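Local coordinates for protein SsfX3 (PDB 3SKV) that transfers a salicylyl group in a tetracycline biosynthetic pathway, combining a jelly-roll domain with a GDSL/SGNH-type catalytic fold, at residues Y100-G104 / L135-A139; G55-P59 / F165-E169; A227-H231 / S255-D259; L232-A237 / N269-F273; D92-L96 / G147-K153. The protein carries 1 engineered substitution. All blocks are in the same frame, centred on the assembly; numbering follows the deposited sequence.

The contacts fall in two parts of the chain. Contacts 1, 2 and 5 belong to the N-terminal jelly-roll region; contacts 3 and 4 belong to the GDSL-like fold. Contacts 1 and 2, with centres 11 Å apart, meet through neighbouring strands 96-103 and 164-172 of one sheet, and the salt bridge from Glu101 OE1 to Arg166 NH1 (3.0 Å) ties them. Contact 5, centred about 25 Å from contact 1, lies at loops between the two larger antiparallel sheets. Contacts 3 and 4, centres 13 Å apart, have consecutive first segments, 227-231 then 232-237. Contact 3 touches Ser194, probably the family's nucleophile, and lies 29 Å from contact 1 and 44 Å from contact 5, centre to centre.

Contact 1 of 5, residues Y100-G104 / L135-A139; sequences YEAVG and LKLDA
Ala102, on strand 96-103, faces Leu137 of the loop 135-139 with their CA atoms 5.2 Å apart, and Asp138 N gives a nearly straight hydrogen bond (166°) to Ala102 O at 2.8 Å. On the N-H side of Ala102 a water bridges instead, Ala102 N lying 4.4 Å from Ala139 O: the water accepts from Ala102 N and donates to Lys136 O and Ala139 O. Tyr100 reaches across on its side chain. With CG held between the backbone N and the carbonyl carbon (chi1 73°), its ring extends to the start of the loop, where the hydroxyl OH accepts from Lys136 N at 2.8 Å in the plane of the ring, with an almost linear 175° at the hydrogen. Leu135 CD2 lies over a ring face, 4.0 Å from the centroid, a CH-pi contact. Phe165 of strand 164-172 also meets this ring, nearly parallel to it. A phenylalanine at Tyr100 would probably keep the leucine contact but leave Lys136 N without its acceptor, letting the loop start drift. Ala102 CB touches Leu137 CD2, while Glu101 turns its carboxylate to Arg166. Main-chain amides and carbonyls therefore supply most of the polar grip, so that an irregular loop is fixed to a strand edge by two direct bonds and one shared water.

Contact 2 of 5, residues G55-P59 / F165-E169; sequences GWLAP and FRLAE
Leu57 and Leu167 form an antiparallel hydrogen-bonded pair in the jelly-roll region, joining strand 56-60 to strand 164-172. The short strand axes run at 142° to each other and approach to 4.5 Å, and the pairing is a single bridge. Both polar backbone atoms of Leu57 are used in it: Leu57 N donates to Leu167 O at 2.8 Å, and Leu57 O accepts from Leu167 N at 3.0 Å. In the second bond the donor is tilted from the carbonyl plane. The flanking residues turn their backbones to other neighbours, Ala58 pairing with Gln51 of strand 49-53 and Arg166 with Glu101 of strand 96-103, so strand 164-172 is bonded along both of its edges. The pairing stops at Pro59, which has no N-H to offer: its CD meets Phe165 O at 3.1 Å instead. At the other end Gly55 N is taken up by a bound glycerol, probably from the crystallisation liquor. The guanidinium of Arg166 finds its acceptor in the carboxylate of Glu101, and only the aliphatic part of the side chain takes part here, CB near Trp56 CE3 and CD near Ala58 CB. Where the chain turns a corner at Ala168, the indole covers it. Trp56 has CG anti to its carbonyl carbon (chi1 -63°), which lays the ring against strand 164-172; Ala168 CB stands 3.6 Å from the centroid of the Trp56 six-membered ring, just 9° off its normal.

Contact 3 of 5, residues A227-H231 / S255-D259; sequences ADGSH and SNFMD
His231 and Asp259 close the contact with a 2.7 Å hydrogen bond from NE2 of His231 to OD2 of Asp259, 150° at the hydrogen. The oxygen lies only 12° out of the ring plane and is met nearly head-on, with the carboxylate turned well away from coplanarity with the ring. The NE2 bond, helped by a weak one from ND1 to Ala227 O, probably fixes the ring. Asn256 slides past one face, its amide plane 53° from the ring and ND2 3.4 Å from His231 CD2. The tight part runs from the ring to Ala227, where Ser255 CB reaches Ala227 O at 3.3 Å and Met258, bent at its last torsion, brings CE to 3.8 Å from Ala227 CB. A leucine in place of His231 would probably leave Asp259 OD2 without its donor and the 255-259 end less firmly tied. Beside the Asn256 amide lies a buried joint bridged by water, which donates to Ser230 O at 2.7 Å and to Asn256 OD1 at 2.9 Å. The solvent side is at the exposed Asp259 and Asp228 and the partly exposed His231. Ser230 OG points elsewhere, bonded to Asp193 O. Ser255 touches Ser194, and since it follows strand 247-252 in the sequence G-T-S-N, it probably occupies the place of the block III asparagine of SGNH enzymes, at the C-terminal edge of the parallel sheet.

Contact 4 of 5, residues L232-A237 / N269-F273; sequences LQPMFA and NLVGF
Phe273 is gripped on both faces by the segment 232-237. Leu232 CD2 sits over one face, 3.9 Å from the ring centroid and 15° off the normal; Ala237 CB covers the opposite face at 3.6 Å from the same centroid. Both are CH-pi contacts, each offset toward the rim. Gln233 O approaches the edge of the ring, 3.4 Å from Phe273 CE1, and Phe236 CB adds a looser touch at CZ. The ring enters this slot because CG is anti to the backbone N (chi1 -156°), projecting it from helix 266-278 toward the start of helix 234-242. The other branch of Leu232 goes to the helix itself: CD1 lies 3.9 Å from Leu270 CB. The two segments exchange no direct hydrogen bond. A water links them instead, donating to Leu232 O at 2.8 Å and to Asn269 O at 2.7 Å, close to the plane of the Phe273 ring.

One shell out, Gln233 holds the N-cap position of helix 234-242. Its amide reaches back, NE2 to Asp228 O and OE1 to His231 N, and so ties down the turn that carries Leu232, just ahead of the helix. Beneath the pair lies the parallel sheet: Leu232 touches Val252, Phe273 touches Leu250, and the ring of Tyr191 also meets Phe273. Leu270 leans on Val315 and Val318 of helix 308-324. The packing of helices 234-242 and 266-278 on a parallel sheet of order 2-1-3-4-5 is characteristic of the SGNH-hydrolase fold.

Contact 5 of 5, residues D92-L96 / G147-K153; sequences DSPWL and GLPAGDK
Gly147 leads toward Pro94 with a positive phi (68°), a backbone shape that favours glycine. Leu148 follows and makes the first direct bond: its N donates to Pro94 O at 2.8 Å, while its CB packs against the same oxygen at 3.3 Å. Farther out, Leu148 CD1 nears Leu96 CG at 4.4 Å, and its side chain also touches Val125 of strand 120-125. Pro149 turns its carbonyl inward, where the ammonium of Lys153 finds it. This is the end of the jelly roll at which loops cross between sheets: strand 86-91 passes to 96-103, and strand 141-145 to 153-158, so both segments join the six-stranded sheet to the four-stranded one. Gly151 presents N and O to Asp92; a water accepts from N and donates to Asp92 O, and Asp92 CA makes a CA-H...O contact with Gly151 O at 3.3 Å. Asp152 sends its carboxylate to Arg90. Last comes Lys153, its chain bent at chi2 (-146°) and chi4 so that NZ folds back under the loop. NZ donates to Ser93 O at 2.7 Å, from well above that carbonyl plane (53°), to Pro149 O at 2.7 Å nearly end-on, and to Gly151 O at 3.1 Å.

Contact 1 of 5, residues Y100-G104 / L135-A139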
# COMPACT_ATOMS: atom_id res chain seq x y z
N TYR A 100 7.19 -18.86 -8.57
CA TYR A 100 6.95 -18.16 -7.33
C TYR A 100 6.66 -19.07 -6.15
O TYR A 100 6.45 -20.28 -6.28
CB TYR A 100 5.75 -17.19 -7.54
CG TYR A 100 4.41 -17.90 -7.62
CD1 TYR A 100 3.97 -18.45 -8.82
CD2 TYR A 100 3.60 -18.05 -6.49
CE1 TYR A 100 2.75 -19.13 -8.89
CE2 TYR A 100 2.38 -18.72 -6.56
CZ TYR A 100 1.96 -19.27 -7.76
OH TYR A 100 0.75 -19.94 -7.84
N GLU A 101 6.55 -18.42 -4.99
CA GLU A 101 6.16 -19.02 -3.72
C GLU A 101 5.43 -17.91 -2.97
O GLU A 101 5.95 -16.79 -2.86
CB GLU A 101 7.38 -19.52 -2.93
CG GLU A 101 6.97 -20.40 -1.75
CD GLU A 101 8.03 -20.74 -0.73
OE1 GLU A 101 9.12 -20.10 -0.74
OE2 GLU A 101 7.77 -21.63 0.11
N ALA A 102 4.18 -18.18 -2.56
CA ALA A 102 3.35 -17.22 -1.83
C ALA A 102 3.07 -17.74 -0.43
O ALA A 102 2.52 -18.83 -0.26
CB ALA A 102 2.05 -16.93 -2.58
N VAL A 103 3.54 -16.99 0.58
CA VAL A 103 3.38 -17.41 1.98
C VAL A 103 2.37 -16.51 2.69
O VAL A 103 2.57 -15.29 2.80
CB VAL A 103 4.73 -17.48 2.76
CG1 VAL A 103 4.53 -18.15 4.10
CG2 VAL A 103 5.80 -18.20 1.96
N GLY A 104 1.30 -17.13 3.17
CA GLY A 104 0.26 -16.44 3.92
C GLY A 104 0.65 -16.27 5.37
O GLY A 104 1.58 -16.95 5.84
N LEU A 135 -3.43 -17.61 -7.20
CA LEU A 135 -2.15 -18.18 -6.76
C LEU A 135 -2.27 -19.44 -5.88
O LEU A 135 -3.19 -19.56 -5.07
CB LEU A 135 -1.33 -17.12 -5.99
CG LEU A 135 -0.91 -15.85 -6.72
CD1 LEU A 135 -0.25 -14.91 -5.76
CD2 LEU A 135 0.06 -16.14 -7.85
N LYS A 136 -1.26 -20.32 -5.99
CA LYS A 136 -1.11 -21.50 -5.16
C LYS A 136 -0.30 -21.08 -3.92
O LYS A 136 0.72 -20.40 -4.06
CB LYS A 136 -0.40 -22.63 -5.93
CG LYS A 136 -0.83 -24.00 -5.46
CD LYS A 136 0.30 -25.02 -5.40
CE LYS A 136 -0.01 -26.21 -4.51
NZ LYS A 136 -0.15 -25.84 -3.06
N LEU A 137 -0.75 -21.46 -2.72
CA LEU A 137 -0.07 -21.07 -1.47
C LEU A 137 0.94 -22.08 -0.96
O LEU A 137 0.74 -23.28 -1.15
CB LEU A 137 -1.08 -20.78 -0.35
CG LEU A 137 -1.96 -19.55 -0.48
CD1 LEU A 137 -2.58 -19.20 0.84
CD2 LEU A 137 -1.18 -18.36 -1.02
N ASP A 138 1.98 -21.57 -0.26
CA ASP A 138 3.05 -22.31 0.43
C ASP A 138 3.64 -23.46 -0.40
O ASP A 138 3.78 -24.60 0.06
CB ASP A 138 2.57 -22.80 1.83
CG ASP A 138 1.91 -21.72 2.68
OD1 ASP A 138 2.49 -20.61 2.81
OD2 ASP A 138 0.82 -21.99 3.24
N ALA A 139 3.97 -23.14 -1.66
CA ALA A 139 4.50 -24.11 -2.60
C ALA A 139 5.33 -23.41 -3.67
O ALA A 139 5.05 -22.26 -4.03
CB ALA A 139 3.35 -24.84 -3.27
O HOH W 1 3.08 -20.56 -3.39

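Contact 2 of 5, residues G55-P59 / F165-E169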
# COMPACT_ATOMS: atom_id res chain seq x y z
N GLY A 55 18.28 -18.15 -4.13
CA GLY A 55 17.64 -18.21 -5.45
C GLY A 55 16.29 -17.53 -5.54
O GLY A 55 15.71 -17.43 -6.63
N TRP A 56 15.78 -17.05 -4.40
CA TRP A 56 14.47 -16.40 -4.37
C TRP A 56 14.63 -14.92 -4.07
O TRP A 56 15.46 -14.52 -3.26
CB TRP A 56 13.54 -17.07 -3.34
CG TRP A 56 13.26 -18.49 -3.68
CD1 TRP A 56 14.04 -19.58 -3.42
CD2 TRP A 56 12.18 -18.97 -4.50
NE1 TRP A 56 13.49 -20.72 -3.96
CE2 TRP A 56 12.36 -20.37 -4.66
CE3 TRP A 56 11.06 -18.36 -5.07
CZ2 TRP A 56 11.46 -21.16 -5.35
CZ3 TRP A 56 10.17 -19.15 -5.78
CH2 TRP A 56 10.37 -20.54 -5.91
N LEU A 57 13.81 -14.12 -4.72
CA LEU A 57 13.82 -12.69 -4.57
C LEU A 57 12.54 -12.25 -3.89
O LEU A 57 11.46 -12.45 -4.42
CB LEU A 57 14.03 -12.02 -5.97
CG LEU A 57 14.44 -10.54 -6.04
CD1 LEU A 57 13.23 -9.63 -5.92
CD2 LEU A 57 15.50 -10.19 -5.01
N ALA A 58 12.65 -11.70 -2.69
CA ALA A 58 11.51 -11.20 -1.92
C ALA A 58 11.47 -9.66 -1.88
O ALA A 58 12.38 -9.04 -1.33
CB ALA A 58 11.56 -11.74 -0.50
N PRO A 59 10.44 -9.02 -2.43
CA PRO A 59 10.35 -7.55 -2.30
C PRO A 59 9.89 -7.23 -0.87
O PRO A 59 9.04 -7.96 -0.31
CB PRO A 59 9.28 -7.15 -3.34
CG PRO A 59 8.89 -8.41 -4.06
CD PRO A 59 9.27 -9.55 -3.15
N PHE A 165 5.32 -12.66 -1.16
CA PHE A 165 5.47 -13.24 -2.51
C PHE A 165 6.95 -13.21 -2.91
O PHE A 165 7.56 -12.15 -2.87
CB PHE A 165 4.64 -12.43 -3.51
CG PHE A 165 4.61 -12.97 -4.92
CD1 PHE A 165 3.61 -13.87 -5.32
CD2 PHE A 165 5.52 -12.53 -5.88
CE1 PHE A 165 3.56 -14.34 -6.63
CE2 PHE A 165 5.48 -13.01 -7.18
CZ PHE A 165 4.49 -13.89 -7.56
N ARG A 166 7.52 -14.37 -3.27
CA ARG A 166 8.93 -14.49 -3.68
C ARG A 166 8.97 -14.99 -5.12
O ARG A 166 8.08 -15.72 -5.53
CB ARG A 166 9.73 -15.45 -2.75
CG ARG A 166 9.38 -15.28 -1.28
CD ARG A 166 10.42 -15.75 -0.30
NE ARG A 166 9.89 -15.67 1.06
CZ ARG A 166 9.46 -16.71 1.78
NH1 ARG A 166 9.49 -17.94 1.26
NH2 ARG A 166 9.01 -16.54 3.01
N LEU A 167 10.00 -14.61 -5.90
CA LEU A 167 10.14 -15.06 -7.30
C LEU A 167 11.47 -15.75 -7.44
O LEU A 167 12.47 -15.31 -6.86
CB LEU A 167 10.20 -13.93 -8.34
CG LEU A 167 9.22 -12.80 -8.42
CD1 LEU A 167 9.50 -11.73 -7.31
CD2 LEU A 167 9.33 -12.14 -9.81
N ALA A 168 11.53 -16.68 -8.37
CA ALA A 168 12.78 -17.36 -8.70
C ALA A 168 13.13 -17.17 -10.19
O ALA A 168 14.31 -17.18 -10.55
CB ALA A 168 12.67 -18.84 -8.37
N GLU A 169 12.12 -16.95 -11.05
CA GLU A 169 12.33 -16.83 -12.50
C GLU A 169 11.15 -16.20 -13.21
O GLU A 169 10.00 -16.34 -12.78
CB GLU A 169 12.52 -18.25 -13.07
CG GLU A 169 13.14 -18.35 -14.46
CD GLU A 169 13.04 -19.71 -15.12
OE1 GLU A 169 12.45 -20.64 -14.51
OE2 GLU A 169 13.54 -19.85 -16.26

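Contact 3 of 5, residues A227-H231 / S255-D259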
# COMPACT_ATOMS: atom_id res chain seq x y z
N ALA A 227 -3.31 -1.41 11.95
CA ALA A 227 -3.18 -0.70 13.23
C ALA A 227 -1.77 -0.59 13.84
O ALA A 227 -1.29 0.52 14.07
CB ALA A 227 -4.18 -1.21 14.25
N ASP A 228 -1.10 -1.74 14.04
CA ASP A 228 0.25 -1.81 14.62
C ASP A 228 1.29 -0.90 13.99
O ASP A 228 2.07 -0.28 14.73
CB ASP A 228 0.75 -3.26 14.73
CG ASP A 228 -0.09 -4.13 15.66
OD1 ASP A 228 -0.96 -3.57 16.38
OD2 ASP A 228 0.11 -5.38 15.66
N GLY A 229 1.29 -0.80 12.65
CA GLY A 229 2.24 0.04 11.94
C GLY A 229 1.90 1.51 11.83
O GLY A 229 2.71 2.27 11.30
N SER A 230 0.75 1.93 12.36
CA SER A 230 0.25 3.30 12.29
C SER A 230 0.27 4.08 13.63
O SER A 230 -0.61 4.91 13.86
CB SER A 230 -1.16 3.30 11.69
OG SER A 230 -1.26 2.32 10.67
N HIS A 231 1.30 3.84 14.46
CA HIS A 231 1.48 4.46 15.78
C HIS A 231 2.50 5.63 15.76
O HIS A 231 3.02 6.04 16.81
CB HIS A 231 1.91 3.39 16.81
CG HIS A 231 0.79 2.57 17.34
ND1 HIS A 231 -0.04 1.85 16.50
CD2 HIS A 231 0.41 2.34 18.61
CE1 HIS A 231 -0.90 1.23 17.28
NE2 HIS A 231 -0.67 1.49 18.56
N SER A 255 -5.74 3.86 15.40
CA SER A 255 -4.80 2.79 15.76
C SER A 255 -4.26 2.99 17.20
O SER A 255 -4.14 2.01 17.95
CB SER A 255 -3.64 2.74 14.77
OG SER A 255 -4.13 2.77 13.43
N ASN A 256 -3.98 4.26 17.60
CA ASN A 256 -3.52 4.57 18.95
C ASN A 256 -4.68 4.45 19.93
O ASN A 256 -4.50 3.93 21.03
CB ASN A 256 -2.88 5.97 19.02
CG ASN A 256 -1.47 6.01 18.52
OD1 ASN A 256 -1.18 6.51 17.44
ND2 ASN A 256 -0.55 5.49 19.31
N PHE A 257 -5.89 4.90 19.51
CA PHE A 257 -7.12 4.82 20.30
C PHE A 257 -7.44 3.35 20.64
O PHE A 257 -7.84 3.05 21.76
CB PHE A 257 -8.32 5.51 19.57
CG PHE A 257 -9.69 5.16 20.14
CD1 PHE A 257 -10.17 5.78 21.29
CD2 PHE A 257 -10.46 4.15 19.57
CE1 PHE A 257 -11.40 5.41 21.85
CE2 PHE A 257 -11.69 3.78 20.13
CZ PHE A 257 -12.16 4.42 21.26
N MET A 258 -7.28 2.44 19.65
CA MET A 258 -7.52 1.00 19.75
C MET A 258 -6.74 0.32 20.89
O MET A 258 -7.17 -0.74 21.36
CB MET A 258 -7.19 0.32 18.41
CG MET A 258 -8.19 0.62 17.31
SD MET A 258 -7.65 0.03 15.69
CE MET A 258 -7.57 -1.75 15.99
N ASP A 259 -5.62 0.94 21.33
CA ASP A 259 -4.77 0.44 22.42
C ASP A 259 -5.03 1.18 23.71
O ASP A 259 -4.47 0.82 24.74
CB ASP A 259 -3.27 0.54 22.05
CG ASP A 259 -2.79 -0.56 21.13
OD1 ASP A 259 -3.11 -1.75 21.39
OD2 ASP A 259 -2.08 -0.24 20.16
O HOH W 2 -2.68 6.19 15.00
O HOH W 3 1.49 7.99 17.96

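Contact 4 of 5, residues L232-A237 / N269-F273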
# COMPACT_ATOMS: atom_id res chain seq x y z
N LEU A 232 2.80 6.15 14.55
CA LEU A 232 3.77 7.24 14.40
C LEU A 232 5.15 6.92 14.89
O LEU A 232 5.85 7.81 15.39
CB LEU A 232 3.28 8.60 14.96
CG LEU A 232 1.98 9.17 14.40
CD1 LEU A 232 1.46 10.27 15.31
CD2 LEU A 232 2.16 9.66 12.93
N GLN A 233 5.57 5.64 14.72
CA GLN A 233 6.89 5.11 15.05
C GLN A 233 7.94 5.96 14.33
O GLN A 233 7.90 6.08 13.11
CB GLN A 233 7.05 3.66 14.58
CG GLN A 233 6.19 2.66 15.33
CD GLN A 233 4.86 2.37 14.70
OE1 GLN A 233 4.18 3.25 14.15
NE2 GLN A 233 4.46 1.11 14.76
N PRO A 234 8.88 6.56 15.07
CA PRO A 234 9.92 7.40 14.39
C PRO A 234 10.70 6.68 13.28
O PRO A 234 11.16 7.33 12.35
CB PRO A 234 10.82 7.86 15.54
CG PRO A 234 10.02 7.67 16.77
CD PRO A 234 9.08 6.53 16.53
N MET A 235 10.86 5.34 13.36
CA MET A 235 11.53 4.57 12.30
C MET A 235 10.80 4.69 10.92
O MET A 235 11.45 4.70 9.86
CB MET A 235 11.73 3.11 12.71
CG MET A 235 12.83 2.89 13.73
SD MET A 235 14.51 3.45 13.29
CE MET A 235 14.86 2.30 11.80
N PHE A 236 9.45 4.79 10.95
CA PHE A 236 8.66 4.94 9.72
C PHE A 236 8.83 6.33 9.11
O PHE A 236 8.84 6.45 7.88
CB PHE A 236 7.17 4.60 9.93
CG PHE A 236 6.94 3.11 10.02
CD1 PHE A 236 7.33 2.27 8.98
CD2 PHE A 236 6.37 2.55 11.16
CE1 PHE A 236 7.18 0.88 9.09
CE2 PHE A 236 6.21 1.16 11.26
CZ PHE A 236 6.61 0.34 10.22
N ALA A 237 8.93 7.37 9.98
CA ALA A 237 9.18 8.75 9.57
C ALA A 237 10.56 8.85 8.90
O ALA A 237 10.70 9.54 7.88
CB ALA A 237 9.14 9.67 10.78
N ASN A 269 4.35 13.42 19.00
CA ASN A 269 4.77 12.37 18.08
C ASN A 269 4.49 12.73 16.64
O ASN A 269 5.31 12.42 15.77
CB ASN A 269 4.17 11.02 18.46
CG ASN A 269 4.65 10.43 19.78
OD1 ASN A 269 3.96 9.60 20.38
ND2 ASN A 269 5.82 10.80 20.26
N LEU A 270 3.35 13.40 16.38
CA LEU A 270 2.94 13.83 15.03
C LEU A 270 3.81 14.98 14.52
O LEU A 270 4.31 14.94 13.38
CB LEU A 270 1.44 14.17 15.02
CG LEU A 270 0.79 14.50 13.67
CD1 LEU A 270 1.22 13.51 12.54
CD2 LEU A 270 -0.72 14.61 13.80
N VAL A 271 4.04 15.99 15.38
CA VAL A 271 4.93 17.12 15.07
C VAL A 271 6.33 16.55 14.73
O VAL A 271 6.85 16.81 13.64
CB VAL A 271 4.96 18.16 16.22
CG1 VAL A 271 6.20 19.04 16.14
CG2 VAL A 271 3.69 18.99 16.24
N GLY A 272 6.86 15.71 15.62
CA GLY A 272 8.14 15.04 15.45
C GLY A 272 8.22 14.26 14.16
O GLY A 272 9.19 14.39 13.42
N PHE A 273 7.15 13.51 13.85
CA PHE A 273 7.02 12.71 12.63
C PHE A 273 7.21 13.53 11.35
O PHE A 273 8.02 13.15 10.49
CB PHE A 273 5.69 11.96 12.62
CG PHE A 273 5.64 10.71 11.77
CD1 PHE A 273 5.97 9.47 12.31
CD2 PHE A 273 5.16 10.76 10.47
CE1 PHE A 273 5.86 8.30 11.53
CE2 PHE A 273 5.08 9.60 9.69
CZ PHE A 273 5.45 8.38 10.23
O HOH W 4 6.95 10.29 15.92

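Contact 5 of 5, residues D92-L96 / G147-K153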
# COMPACT_ATOMS: atom_id res chain seq x y z
N ASP A 92 7.66 -7.77 -25.92
CA ASP A 92 6.78 -8.04 -27.04
C ASP A 92 6.20 -9.48 -26.93
O ASP A 92 5.42 -9.89 -27.77
CB ASP A 92 7.50 -7.80 -28.37
CG ASP A 92 8.69 -8.68 -28.73
OD1 ASP A 92 9.11 -9.49 -27.88
OD2 ASP A 92 9.25 -8.49 -29.84
N SER A 93 6.63 -10.23 -25.92
CA SER A 93 6.23 -11.63 -25.69
C SER A 93 4.69 -11.78 -25.55
O SER A 93 4.06 -11.04 -24.81
CB SER A 93 6.95 -12.16 -24.45
OG SER A 93 6.66 -13.51 -24.14
N PRO A 94 4.06 -12.73 -26.29
CA PRO A 94 2.60 -12.91 -26.15
C PRO A 94 2.23 -13.67 -24.86
O PRO A 94 1.05 -13.81 -24.54
CB PRO A 94 2.23 -13.68 -27.41
CG PRO A 94 3.43 -14.51 -27.69
CD PRO A 94 4.63 -13.69 -27.26
N TRP A 95 3.24 -14.16 -24.11
CA TRP A 95 3.02 -14.89 -22.86
C TRP A 95 4.10 -14.63 -21.82
O TRP A 95 5.20 -14.18 -22.14
CB TRP A 95 2.85 -16.41 -23.10
CG TRP A 95 4.05 -17.10 -23.66
CD1 TRP A 95 4.35 -17.28 -24.98
CD2 TRP A 95 5.12 -17.70 -22.92
NE1 TRP A 95 5.54 -17.96 -25.10
CE2 TRP A 95 6.04 -18.23 -23.85
CE3 TRP A 95 5.41 -17.82 -21.54
CZ2 TRP A 95 7.20 -18.90 -23.46
CZ3 TRP A 95 6.56 -18.50 -21.16
CH2 TRP A 95 7.45 -19.02 -22.11
N LEU A 96 3.79 -14.93 -20.56
CA LEU A 96 4.76 -14.84 -19.48
C LEU A 96 4.55 -15.92 -18.47
O LEU A 96 3.42 -16.36 -18.22
CB LEU A 96 4.92 -13.43 -18.85
CG LEU A 96 3.88 -12.86 -17.87
CD1 LEU A 96 3.90 -13.55 -16.49
CD2 LEU A 96 4.20 -11.42 -17.61
N GLY A 147 -1.71 -15.59 -23.93
CA GLY A 147 -2.66 -14.75 -24.63
C GLY A 147 -2.66 -13.30 -24.25
O GLY A 147 -3.72 -12.73 -24.01
N LEU A 148 -1.47 -12.71 -24.15
CA LEU A 148 -1.29 -11.28 -23.90
C LEU A 148 -1.16 -10.66 -25.30
O LEU A 148 -0.78 -11.38 -26.22
CB LEU A 148 0.00 -10.98 -23.09
CG LEU A 148 0.02 -11.41 -21.63
CD1 LEU A 148 1.35 -11.11 -21.01
CD2 LEU A 148 -1.08 -10.71 -20.86
N PRO A 149 -1.45 -9.34 -25.47
CA PRO A 149 -1.29 -8.73 -26.80
C PRO A 149 0.11 -8.90 -27.38
O PRO A 149 1.09 -8.92 -26.65
CB PRO A 149 -1.57 -7.25 -26.55
CG PRO A 149 -2.38 -7.23 -25.30
CD PRO A 149 -1.89 -8.35 -24.47
N ALA A 150 0.19 -9.04 -28.71
CA ALA A 150 1.47 -9.13 -29.39
C ALA A 150 2.02 -7.71 -29.51
O ALA A 150 1.25 -6.73 -29.43
CB ALA A 150 1.27 -9.75 -30.78
N GLY A 151 3.32 -7.59 -29.69
CA GLY A 151 3.93 -6.28 -29.83
C GLY A 151 4.42 -5.71 -28.53
O GLY A 151 4.05 -6.21 -27.45
N ASP A 152 5.28 -4.68 -28.62
CA ASP A 152 5.84 -4.02 -27.45
C ASP A 152 4.74 -3.43 -26.57
O ASP A 152 3.80 -2.81 -27.07
CB ASP A 152 6.89 -2.96 -27.83
CG ASP A 152 7.78 -2.51 -26.66
OD1 ASP A 152 8.18 -3.40 -25.83
OD2 ASP A 152 8.11 -1.30 -26.58
N LYS A 153 4.85 -3.65 -25.26
CA LYS A 153 3.87 -3.20 -24.28
C LYS A 153 4.49 -3.17 -22.89
O LYS A 153 5.43 -3.92 -22.61
CB LYS A 153 2.64 -4.15 -24.28
CG LYS A 153 2.94 -5.54 -23.75
CD LYS A 153 2.15 -6.62 -24.44
CE LYS A 153 2.76 -7.97 -24.16
NZ LYS A 153 3.44 -8.50 -25.38
O HOH W 5 4.59 -10.04 -30.14